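Local coordinates for protein CocE/NonD family hydrolase (Staphylococcus aureus subsp. aureus COL, PDB 3III) that probably hydrolyses ester or amide bonds as an alpha/beta-hydrolase of the CocE/NonD family, with a natural substrate that remains unestablished, at residues A[410-415]-A[491-496]; A[363-368]-A[544-549]; A[462-467]-A[474-479]. All coordinates share one frame; numbering follows the deposited sequence. Where two conformers were deposited one is given.

Contact 1: residues A[410-415]-A[491-496]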
loop_
_atom_site.group_PDB
_atom_site.type_symbol
_atom_site.label_atom_id
_atom_site.label_comp_id
_atom_site.label_asym_id
_atom_site.label_seq_id
_atom_site.Cartn_x
_atom_site.Cartn_y
_atom_site.Cartn_z
ATOM N N ASN A 410 14.805 -8.585 -8.831
ATOM C CA ASN A 410 15.264 -9.673 -7.980
ATOM C C ASN A 410 16.762 -9.512 -7.860
ATOM O O ASN A 410 17.498 -9.561 -8.879
ATOM C CB ASN A 410 14.885 -11.053 -8.599
ATOM C CG ASN A 410 15.279 -12.218 -7.711
ATOM O OD1 ASN A 410 15.883 -12.031 -6.654
ATOM N ND2 ASN A 410 14.911 -13.442 -8.118
ATOM N N LEU A 411 17.211 -9.337 -6.628
ATOM C CA LEU A 411 18.641 -9.270 -6.365
ATOM C C LEU A 411 19.132 -10.581 -5.757
ATOM O O LEU A 411 18.818 -10.883 -4.595
ATOM C CB LEU A 411 18.954 -8.079 -5.454
ATOM C CG LEU A 411 20.431 -7.967 -5.086
ATOM C CD1 LEU A 411 21.280 -7.822 -6.366
ATOM C CD2 LEU A 411 20.652 -6.766 -4.097
ATOM N N LYS A 412 19.891 -11.349 -6.559
ATOM C CA LYS A 412 20.467 -12.604 -6.114
ATOM C C LYS A 412 21.870 -12.341 -5.601
ATOM O O LYS A 412 22.727 -11.808 -6.325
ATOM C CB LYS A 412 20.480 -13.683 -7.191
ATOM C CG LYS A 412 20.905 -15.041 -6.548
ATOM C CD LYS A 412 21.166 -16.108 -7.598
ATOM C CE LYS A 412 21.414 -17.444 -7.005
ATOM N NZ LYS A 412 21.617 -18.414 -8.120
ATOM N N LEU A 413 22.103 -12.701 -4.348
ATOM C CA LEU A 413 23.428 -12.603 -3.751
ATOM C C LEU A 413 23.903 -13.907 -3.155
ATOM O O LEU A 413 23.100 -14.687 -2.637
ATOM C CB LEU A 413 23.485 -11.518 -2.657
ATOM C CG LEU A 413 22.993 -10.113 -2.992
ATOM C CD1 LEU A 413 22.795 -9.294 -1.692
ATOM C CD2 LEU A 413 23.919 -9.398 -4.025
ATOM N N TRP A 414 25.214 -14.120 -3.194
ATOM C CA TRP A 414 25.838 -15.104 -2.374
ATOM C C TRP A 414 26.545 -14.435 -1.183
ATOM O O TRP A 414 27.348 -13.524 -1.352
ATOM C CB TRP A 414 26.806 -15.959 -3.195
ATOM C CG TRP A 414 26.130 -16.756 -4.271
ATOM C CD1 TRP A 414 25.715 -16.309 -5.494
ATOM C CD2 TRP A 414 25.863 -18.156 -4.245
ATOM N NE1 TRP A 414 25.181 -17.350 -6.213
ATOM C CE2 TRP A 414 25.217 -18.480 -5.457
ATOM C CE3 TRP A 414 26.013 -19.144 -3.277
ATOM C CZ2 TRP A 414 24.812 -19.768 -5.766
ATOM C CZ3 TRP A 414 25.594 -20.444 -3.566
ATOM C CH2 TRP A 414 24.988 -20.739 -4.805
ATOM N N VAL A 415 26.226 -14.887 0.034
ATOM C CA VAL A 415 26.590 -14.147 1.224
ATOM C C VAL A 415 27.066 -15.100 2.341
ATOM O O VAL A 415 26.692 -16.303 2.378
ATOM C CB VAL A 415 25.393 -13.311 1.736
ATOM C CG1 VAL A 415 24.855 -12.271 0.702
ATOM C CG2 VAL A 415 24.265 -14.230 2.269
ATOM N N PRO A 491 23.069 -18.776 -0.992
ATOM C CA PRO A 491 22.417 -17.958 -2.011
ATOM C C PRO A 491 21.130 -17.385 -1.471
ATOM O O PRO A 491 20.388 -18.124 -0.808
ATOM C CB PRO A 491 22.097 -18.973 -3.121
ATOM C CG PRO A 491 21.956 -20.256 -2.381
ATOM C CD PRO A 491 22.903 -20.216 -1.275
ATOM N N VAL A 492 20.892 -16.096 -1.727
ATOM C CA VAL A 492 19.689 -15.389 -1.320
ATOM C C VAL A 492 19.150 -14.638 -2.504
ATOM O O VAL A 492 19.908 -14.230 -3.402
ATOM C CB VAL A 492 19.923 -14.428 -0.148
ATOM C CG1 VAL A 492 20.509 -15.234 1.105
ATOM C CG2 VAL A 492 20.810 -13.265 -0.576
ATOM N N GLU A 493 17.851 -14.476 -2.518
ATOM C CA GLU A 493 17.179 -13.644 -3.521
ATOM C C GLU A 493 16.296 -12.675 -2.802
ATOM O O GLU A 493 15.422 -13.082 -2.014
ATOM C CB GLU A 493 16.348 -14.498 -4.458
ATOM C CG GLU A 493 17.226 -15.426 -5.242
ATOM C CD GLU A 493 16.484 -16.322 -6.183
ATOM O OE1 GLU A 493 15.432 -15.937 -6.720
ATOM O OE2 GLU A 493 17.004 -17.435 -6.424
ATOM N N ILE A 494 16.575 -11.398 -3.034
ATOM C CA ILE A 494 15.933 -10.300 -2.355
ATOM C C ILE A 494 14.887 -9.681 -3.259
ATOM O O ILE A 494 15.185 -9.296 -4.418
ATOM C CB ILE A 494 16.945 -9.245 -1.917
ATOM C CG1 ILE A 494 17.992 -9.884 -0.994
ATOM C CG2 ILE A 494 16.282 -8.102 -1.133
ATOM C CD1 ILE A 494 19.086 -8.871 -0.508
ATOM N N GLU A 495 13.660 -9.616 -2.737
ATOM C CA GLU A 495 12.502 -8.950 -3.434
ATOM C C GLU A 495 12.627 -7.399 -3.417
ATOM O O GLU A 495 12.308 -6.756 -2.420
ATOM C CB GLU A 495 11.177 -9.394 -2.761
ATOM C CG GLU A 495 9.871 -8.840 -3.373
ATOM C CD GLU A 495 8.633 -9.266 -2.585
ATOM O OE1 GLU A 495 8.781 -9.737 -1.446
ATOM O OE2 GLU A 495 7.491 -9.183 -3.119
ATOM N N LEU A 496 13.096 -6.828 -4.507
ATOM C CA LEU A 496 12.905 -5.379 -4.731
ATOM C C LEU A 496 11.418 -5.163 -5.122
ATOM O O LEU A 496 10.906 -5.819 -6.000
ATOM C CB LEU A 496 13.868 -4.801 -5.786
ATOM C CG LEU A 496 15.342 -4.687 -5.458
ATOM C CD1 LEU A 496 15.571 -3.941 -4.170
ATOM C CD2 LEU A 496 15.961 -6.076 -5.435
HETATM O O HOH W 1 18.862 -18.332 -8.569
#

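Contact 2: residues A[363-368]-A[544-549]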
loop_
_atom_site.group_PDB
_atom_site.type_symbol
_atom_site.label_atom_id
_atom_site.label_comp_id
_atom_site.label_asym_id
_atom_site.label_seq_id
_atom_site.Cartn_x
_atom_site.Cartn_y
_atom_site.Cartn_z
ATOM N N TYR A 363 25.003 -8.974 -14.013
ATOM C CA TYR A 363 25.853 -9.696 -13.058
ATOM C C TYR A 363 26.754 -8.757 -12.258
ATOM O O TYR A 363 27.346 -7.841 -12.811
ATOM C CB TYR A 363 26.685 -10.740 -13.785
ATOM C CG TYR A 363 25.824 -11.737 -14.534
ATOM C CD1 TYR A 363 25.270 -12.823 -13.890
ATOM C CD2 TYR A 363 25.515 -11.550 -15.871
ATOM C CE1 TYR A 363 24.450 -13.733 -14.577
ATOM C CE2 TYR A 363 24.703 -12.426 -16.547
ATOM C CZ TYR A 363 24.177 -13.509 -15.908
ATOM O OH TYR A 363 23.385 -14.387 -16.592
ATOM N N LEU A 364 26.788 -8.965 -10.940
ATOM C CA LEU A 364 27.570 -8.121 -10.029
ATOM C C LEU A 364 29.020 -8.552 -10.065
ATOM O O LEU A 364 29.297 -9.746 -10.137
ATOM C CB LEU A 364 27.116 -8.319 -8.586
ATOM C CG LEU A 364 25.932 -7.525 -8.098
ATOM C CD1 LEU A 364 24.688 -7.874 -8.885
ATOM C CD2 LEU A 364 25.787 -7.774 -6.613
ATOM N N ASN A 365 29.933 -7.580 -9.971
ATOM C CA ASN A 365 31.365 -7.847 -9.838
ATOM C C ASN A 365 31.834 -7.104 -8.569
ATOM O O ASN A 365 31.872 -5.869 -8.559
ATOM C CB ASN A 365 32.125 -7.332 -11.076
ATOM C CG ASN A 365 33.611 -7.643 -11.017
ATOM O OD1 ASN A 365 34.088 -8.066 -9.982
ATOM N ND2 ASN A 365 34.311 -7.542 -12.143
ATOM N N ALA A 366 32.222 -7.849 -7.523
ATOM C CA ALA A 366 32.669 -7.285 -6.216
ATOM C C ALA A 366 33.989 -6.473 -6.278
ATOM O O ALA A 366 34.225 -5.599 -5.415
ATOM C CB ALA A 366 32.825 -8.436 -5.133
ATOM N N GLU A 367 34.805 -6.718 -7.293
ATOM C CA GLU A 367 36.124 -6.073 -7.398
ATOM C C GLU A 367 36.079 -4.635 -7.843
ATOM O O GLU A 367 36.928 -3.832 -7.460
ATOM C CB GLU A 367 37.017 -6.797 -8.403
ATOM C CG GLU A 367 37.199 -8.279 -8.163
ATOM C CD GLU A 367 38.445 -8.839 -8.871
ATOM O OE1 GLU A 367 38.330 -9.295 -10.033
ATOM O OE2 GLU A 367 39.536 -8.821 -8.263
ATOM N N ASN A 368 35.115 -4.317 -8.706
ATOM C CA ASN A 368 35.078 -2.995 -9.334
ATOM C C ASN A 368 33.722 -2.272 -9.285
ATOM O O ASN A 368 33.496 -1.340 -10.061
ATOM C CB ASN A 368 35.557 -3.149 -10.785
ATOM C CG ASN A 368 34.581 -3.969 -11.645
ATOM O OD1 ASN A 368 33.482 -4.335 -11.185
ATOM N ND2 ASN A 368 34.956 -4.216 -12.895
ATOM N N ILE A 544 30.021 -10.553 0.569
ATOM C CA ILE A 544 29.185 -10.705 -0.638
ATOM C C ILE A 544 30.063 -11.283 -1.781
ATOM O O ILE A 544 31.085 -10.717 -2.148
ATOM C CB ILE A 544 28.589 -9.335 -1.108
ATOM C CG1 ILE A 544 27.772 -8.658 -0.008
ATOM C CG2 ILE A 544 27.694 -9.498 -2.338
ATOM C CD1 ILE A 544 26.703 -9.509 0.570
ATOM N N TYR A 545 29.679 -12.440 -2.297
ATOM C CA TYR A 545 30.492 -13.153 -3.261
ATOM C C TYR A 545 29.932 -12.987 -4.662
ATOM O O TYR A 545 28.732 -13.068 -4.874
ATOM C CB TYR A 545 30.543 -14.636 -2.898
ATOM C CG TYR A 545 31.102 -14.902 -1.550
ATOM C CD1 TYR A 545 32.423 -15.286 -1.386
ATOM C CD2 TYR A 545 30.308 -14.802 -0.435
ATOM C CE1 TYR A 545 32.961 -15.547 -0.128
ATOM C CE2 TYR A 545 30.824 -15.053 0.828
ATOM C CZ TYR A 545 32.127 -15.420 0.969
ATOM O OH TYR A 545 32.593 -15.681 2.227
ATOM N N THR A 546 30.817 -12.734 -5.616
ATOM C CA THR A 546 30.420 -12.591 -7.003
ATOM C C THR A 546 31.379 -13.367 -7.886
ATOM O O THR A 546 32.562 -13.584 -7.514
ATOM C CB THR A 546 30.468 -11.137 -7.411
ATOM O OG1 THR A 546 31.820 -10.665 -7.342
ATOM C CG2 THR A 546 29.538 -10.279 -6.507
ATOM N N GLY A 547 30.880 -13.793 -9.045
ATOM C CA GLY A 547 31.734 -14.441 -10.046
ATOM C C GLY A 547 31.830 -15.941 -9.876
ATOM O O GLY A 547 31.634 -16.477 -8.781
ATOM N N GLY A 548 32.175 -16.628 -10.967
ATOM C CA GLY A 548 32.328 -18.105 -10.929
ATOM C C GLY A 548 30.992 -18.740 -10.557
ATOM O O GLY A 548 29.971 -18.328 -11.064
ATOM N N LYS A 549 30.983 -19.688 -9.622
ATOM C CA LYS A 549 29.720 -20.262 -9.129
ATOM C C LYS A 549 28.833 -19.270 -8.387
ATOM O O LYS A 549 27.648 -19.530 -8.188
ATOM C CB LYS A 549 29.977 -21.471 -8.218
ATOM C CG LYS A 549 30.701 -21.163 -6.888
ATOM C CD LYS A 549 30.865 -22.447 -6.000
ATOM C CE LYS A 549 32.332 -22.713 -5.615
ATOM N NZ LYS A 549 32.675 -24.172 -5.326
HETATM O O HOH W 2 28.318 -12.163 -10.289
#

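Contact 3: residues A[462-467]-A[474-479]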
loop_
_atom_site.group_PDB
_atom_site.type_symbol
_atom_site.label_atom_id
_atom_site.label_comp_id
_atom_site.label_asym_id
_atom_site.label_seq_id
_atom_site.Cartn_x
_atom_site.Cartn_y
_atom_site.Cartn_z
ATOM N N ARG A 462 15.679 -17.039 4.192
ATOM C CA ARG A 462 15.871 -17.068 2.724
ATOM C C ARG A 462 15.140 -18.160 1.926
ATOM O O ARG A 462 15.131 -18.132 0.679
ATOM C CB ARG A 462 17.374 -17.233 2.411
ATOM C CG ARG A 462 17.935 -18.572 2.835
ATOM C CD ARG A 462 19.489 -18.575 2.731
ATOM N NE ARG A 462 20.081 -19.833 3.231
ATOM C CZ ARG A 462 20.274 -20.145 4.514
ATOM N NH1 ARG A 462 19.952 -19.313 5.500
ATOM N NH2 ARG A 462 20.801 -21.303 4.810
ATOM N N GLU A 463 14.643 -19.181 2.585
ATOM C CA GLU A 463 14.161 -20.349 1.836
ATOM C C GLU A 463 12.949 -19.960 0.976
ATOM O O GLU A 463 11.956 -19.408 1.473
ATOM C CB GLU A 463 13.734 -21.493 2.785
ATOM C CG GLU A 463 13.241 -22.772 1.989
ATOM C CD GLU A 463 12.620 -23.877 2.863
ATOM O OE1 GLU A 463 12.196 -23.603 4.003
ATOM O OE2 GLU A 463 12.489 -25.017 2.376
ATOM N N LEU A 464 13.056 -20.226 -0.319
ATOM C CA LEU A 464 12.060 -19.810 -1.302
ATOM C C LEU A 464 10.876 -20.777 -1.386
ATOM O O LEU A 464 11.038 -21.964 -1.252
ATOM C CB LEU A 464 12.766 -19.720 -2.687
ATOM C CG LEU A 464 13.799 -18.622 -2.917
ATOM C CD1 LEU A 464 14.553 -18.805 -4.245
ATOM C CD2 LEU A 464 13.100 -17.208 -2.835
ATOM N N ASP A 465 9.673 -20.235 -1.554
ATOM C CA ASP A 465 8.500 -20.974 -2.010
ATOM C C ASP A 465 8.677 -21.122 -3.504
ATOM O O ASP A 465 8.523 -20.162 -4.291
ATOM C CB ASP A 465 7.213 -20.190 -1.726
ATOM C CG ASP A 465 5.976 -20.979 -2.008
ATOM O OD1 ASP A 465 5.943 -21.639 -3.060
ATOM O OD2 ASP A 465 5.021 -20.942 -1.164
ATOM N N GLN A 466 9.008 -22.320 -3.910
ATOM C CA GLN A 466 9.330 -22.565 -5.310
ATOM C C GLN A 466 8.105 -22.336 -6.200
ATOM O O GLN A 466 8.247 -21.721 -7.238
ATOM C CB GLN A 466 9.922 -23.975 -5.492
ATOM C CG GLN A 466 11.290 -24.141 -4.852
ATOM C CD GLN A 466 12.374 -23.226 -5.460
ATOM O OE1 GLN A 466 12.227 -22.728 -6.579
ATOM N NE2 GLN A 466 13.473 -22.999 -4.708
ATOM N N GLU A 467 6.923 -22.789 -5.778
ATOM C CA GLU A 467 5.709 -22.619 -6.575
ATOM C C GLU A 467 5.425 -21.138 -6.812
ATOM O O GLU A 467 5.202 -20.727 -7.958
ATOM C CB GLU A 467 4.482 -23.257 -5.905
ATOM C CG GLU A 467 4.624 -24.689 -5.461
ATOM C CD GLU A 467 5.061 -24.809 -3.990
ATOM O OE1 GLU A 467 6.286 -24.743 -3.712
ATOM O OE2 GLU A 467 4.165 -24.984 -3.122
ATOM N N PRO A 474 11.066 -13.028 -5.970
ATOM C CA PRO A 474 11.200 -14.148 -5.047
ATOM C C PRO A 474 10.060 -14.118 -4.007
ATOM O O PRO A 474 9.548 -13.042 -3.680
ATOM C CB PRO A 474 12.587 -13.944 -4.426
ATOM C CG PRO A 474 12.899 -12.527 -4.599
ATOM C CD PRO A 474 12.107 -12.014 -5.774
ATOM N N TRP A 475 9.642 -15.295 -3.584
ATOM C CA TRP A 475 8.654 -15.475 -2.545
ATOM C C TRP A 475 9.231 -16.397 -1.497
ATOM O O TRP A 475 9.561 -17.562 -1.786
ATOM C CB TRP A 475 7.390 -16.067 -3.132
ATOM C CG TRP A 475 6.143 -15.868 -2.289
ATOM C CD1 TRP A 475 5.847 -16.466 -1.123
ATOM C CD2 TRP A 475 5.011 -15.062 -2.634
ATOM N NE1 TRP A 475 4.587 -16.076 -0.673
ATOM C CE2 TRP A 475 4.076 -15.182 -1.586
ATOM C CE3 TRP A 475 4.708 -14.231 -3.726
ATOM C CZ2 TRP A 475 2.853 -14.545 -1.617
ATOM C CZ3 TRP A 475 3.488 -13.561 -3.735
ATOM C CH2 TRP A 475 2.578 -13.733 -2.680
ATOM N N HIS A 476 9.296 -15.900 -0.260
ATOM C CA HIS A 476 9.932 -16.631 0.845
ATOM C C HIS A 476 8.859 -17.283 1.676
ATOM O O HIS A 476 7.854 -16.666 1.947
ATOM C CB HIS A 476 10.783 -15.689 1.654
ATOM C CG HIS A 476 11.876 -15.065 0.838
ATOM N ND1 HIS A 476 11.785 -13.792 0.322
ATOM C CD2 HIS A 476 13.036 -15.580 0.367
ATOM C CE1 HIS A 476 12.865 -13.529 -0.399
ATOM N NE2 HIS A 476 13.645 -14.602 -0.389
ATOM N N LYS A 477 9.055 -18.564 2.008
ATOM C CA LYS A 477 8.130 -19.296 2.846
ATOM C C LYS A 477 7.965 -18.703 4.228
ATOM O O LYS A 477 6.846 -18.687 4.763
ATOM C CB LYS A 477 8.563 -20.758 2.988
ATOM C CG LYS A 477 8.490 -21.552 1.729
ATOM C CD LYS A 477 8.946 -22.965 2.052
ATOM C CE LYS A 477 8.804 -23.876 0.879
ATOM N NZ LYS A 477 9.154 -25.266 1.210
ATOM N N HIS A 478 9.079 -18.256 4.822
ATOM C CA HIS A 478 9.089 -17.753 6.205
ATOM C C HIS A 478 8.540 -18.800 7.167
ATOM O O HIS A 478 7.853 -18.481 8.143
ATOM C CB HIS A 478 8.318 -16.417 6.332
ATOM C CG HIS A 478 8.965 -15.271 5.607
ATOM N ND1 HIS A 478 10.156 -14.716 6.004
ATOM C CD2 HIS A 478 8.567 -14.561 4.521
ATOM C CE1 HIS A 478 10.463 -13.716 5.200
ATOM N NE2 HIS A 478 9.526 -13.614 4.276
ATOM N N GLU A 479 8.857 -20.060 6.893
ATOM C CA GLU A 479 8.352 -21.164 7.684
ATOM C C GLU A 479 9.311 -21.572 8.811
ATOM O O GLU A 479 8.880 -21.856 9.943
ATOM C CB GLU A 479 8.086 -22.381 6.786
ATOM C CG GLU A 479 7.548 -23.600 7.473
ATOM C CD GLU A 479 7.115 -24.647 6.443
ATOM O OE1 GLU A 479 7.843 -24.893 5.459
ATOM O OE2 GLU A 479 5.996 -25.173 6.562
HETATM O O HOH W 3 16.297 -16.508 -1.033
HETATM O O HOH W 4 11.844 -18.451 3.884
HETATM O O HOH W 5 11.106 -21.159 5.517
HETATM O O HOH W 6 10.623 -24.792 6.103
#

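Contact 1: residues A[410-415]-A[491-496]
Leu-413 spreads over two residues of the neighbouring strand: its CB lies 3.8 Å from CG2 of Val-492, while CD1 slants across to CD1 of Ile-494 at 3.9 Å. On the same face, CB of Leu-411 is covered by CD2 of Leu-496 at 3.6 Å. Strands 424-432 and 508-514 close over this layer, so branched aliphatic side chains suit it. The pair thus belongs to one wall of a beta sandwich, consistent with the jelly-roll-like C-terminal domain of X-Pro dipeptidyl-peptidase relatives. Leu-411 with Ile-494 and Leu-413 with Val-492 are the antiparallel hydrogen-bonded pairs, each joined by two backbone bonds.

Trp-414 faces Pro-491 in a non-hydrogen-bonded pair, where a proline costs no bond between the two strands. The proline CB sits 3.6 Å from the centroid of the six-membered indole ring and almost on its normal, a CH-pi contact. CG of Trp-414, anti to the carbonyl carbon (chi1 -63°), starts the ring on this course, and NE1 is hydrogen-bonded to Asp-551 OD1.

Farther out, Asn-410 ND2 gives a nearly straight bond (171°) to Glu-493 OE1 at 2.9 Å. The acceptor lies in the amide plane, but the donor approaches from above the carboxylate plane, and Ile-471 O also accepts from ND2. Asn-410 OD1 is buried without a polar partner, 3.3 Å from Glu-493 CB. The extended Lys-412 reaches Glu-493 OE2 through a water, 2.8 Å from NZ, and its salt bridge is with the same Asp-551 OD1.

Contact 2: residues A[363-368]-A[544-549]
Thr-546 presents both branches of its side chain to the end of strand 358-365 and the residue after it, the hydroxyl to Ala-366 and the methyl to Leu-364. The direct hydrogen bond runs from Ala-366 N to Thr-546 OG1, 2.9 Å long and fairly straight at 161°. OG1 lies between the backbone N and the carbonyl carbon (chi1 64°), which leaves CG2 anti to the carbonyl carbon; a beta-branched residue with one polar arm can thus serve a polar and an apolar neighbour together. Beside this bond CB of Ala-366 makes a van der Waals contact with OG1 at 3.3 Å, and a small methyl suits a place so near the hydroxyl.

The apolar contact is between CG2 of Thr-546 and CB of Leu-364, at 3.7 Å. Leu-371 and Leu-413 pack against Leu-364.

Water supplies a second polar link: it donates to Leu-364 O at 2.6 Å and accepts, at the longer distance of 3.3 Å, from Gly-547 N. Glycine is apt here, because at these backbone angles a CB would press on the carbonyl O of Thr-546. Gly-547 and Gly-548 both have positive phi, which glycine adopts readily.

Within 363-368, Asn-365 OD1 accepts from Glu-367 N at 3.1 Å, the donor standing above the carbonyl plane. The strands themselves are not paired with each other. Thr-546 therefore links the end of strand 541-546 to the chain just beyond strand 358-365, within one antiparallel sheet of the sandwich domain; the chain turns away after that strand through an Asx turn at Asn-365.

Contact 3: residues A[462-467]-A[474-479]
Leu-464 and His-476 lie side by side and point the same way, at the single backbone bridge within the long loop between strands 447-458 and 490-503 of the beta-sandwich domain. In both, CG lies anti to the carbonyl carbon (chi1 -69° and -60°), which starts the two side chains on similar courses. CD2 of the leucine touches CD2 of the imidazole at 3.6 Å and also CB of Pro-474 at 3.7 Å. At the ring edge and in its plane, Arg-462 O approaches His-476 CD2 to 3.3 Å. Histidine suits the place: its ring carbon CD2 meets the leucine methyl, while NE2 makes a weak hydrogen bond to Glu-493 O.

Two backbone bonds fix the crossing: Asp-465 N to Trp-475 O at 2.7 Å, and Lys-477 N to Glu-463 O at 3.1 Å. Trp-475 turns its ring to helix 275-284, where Arg-276 makes a cation-pi contact with it.

The extended chains of Glu-463 and Lys-477 cross obliquely, the lysine CG passing by Asp-465 N. Their salt bridge, OE2 to NZ, is long at 3.5 Å. The other carboxylate oxygen, Glu-463 OE1, accepts from a water that also donates to Glu-479 OE1, with both oxygens 2.9 Å from it.

Contact 1 touches both of the others, its centre about 13 Å from that of contact 2 and about 12 Å from that of contact 3. Toward contact 2 the link is through the sheet: Trp-414 O and Tyr-545 N are 2.7 Å apart in a probable hydrogen bond, and Leu-413 CD2 packs on Leu-364 CD2 at 3.6 Å. Toward contact 3, Pro-474 CG touches Glu-495 N at 3.5 Å. Contacts 2 and 3 do not meet; their nearest atoms are about 12 Å apart. Contacts 1 and 3 share Arg-276, which forms a salt bridge with Glu-495 and lies against Trp-475, tying the sandwich to helix 275-284.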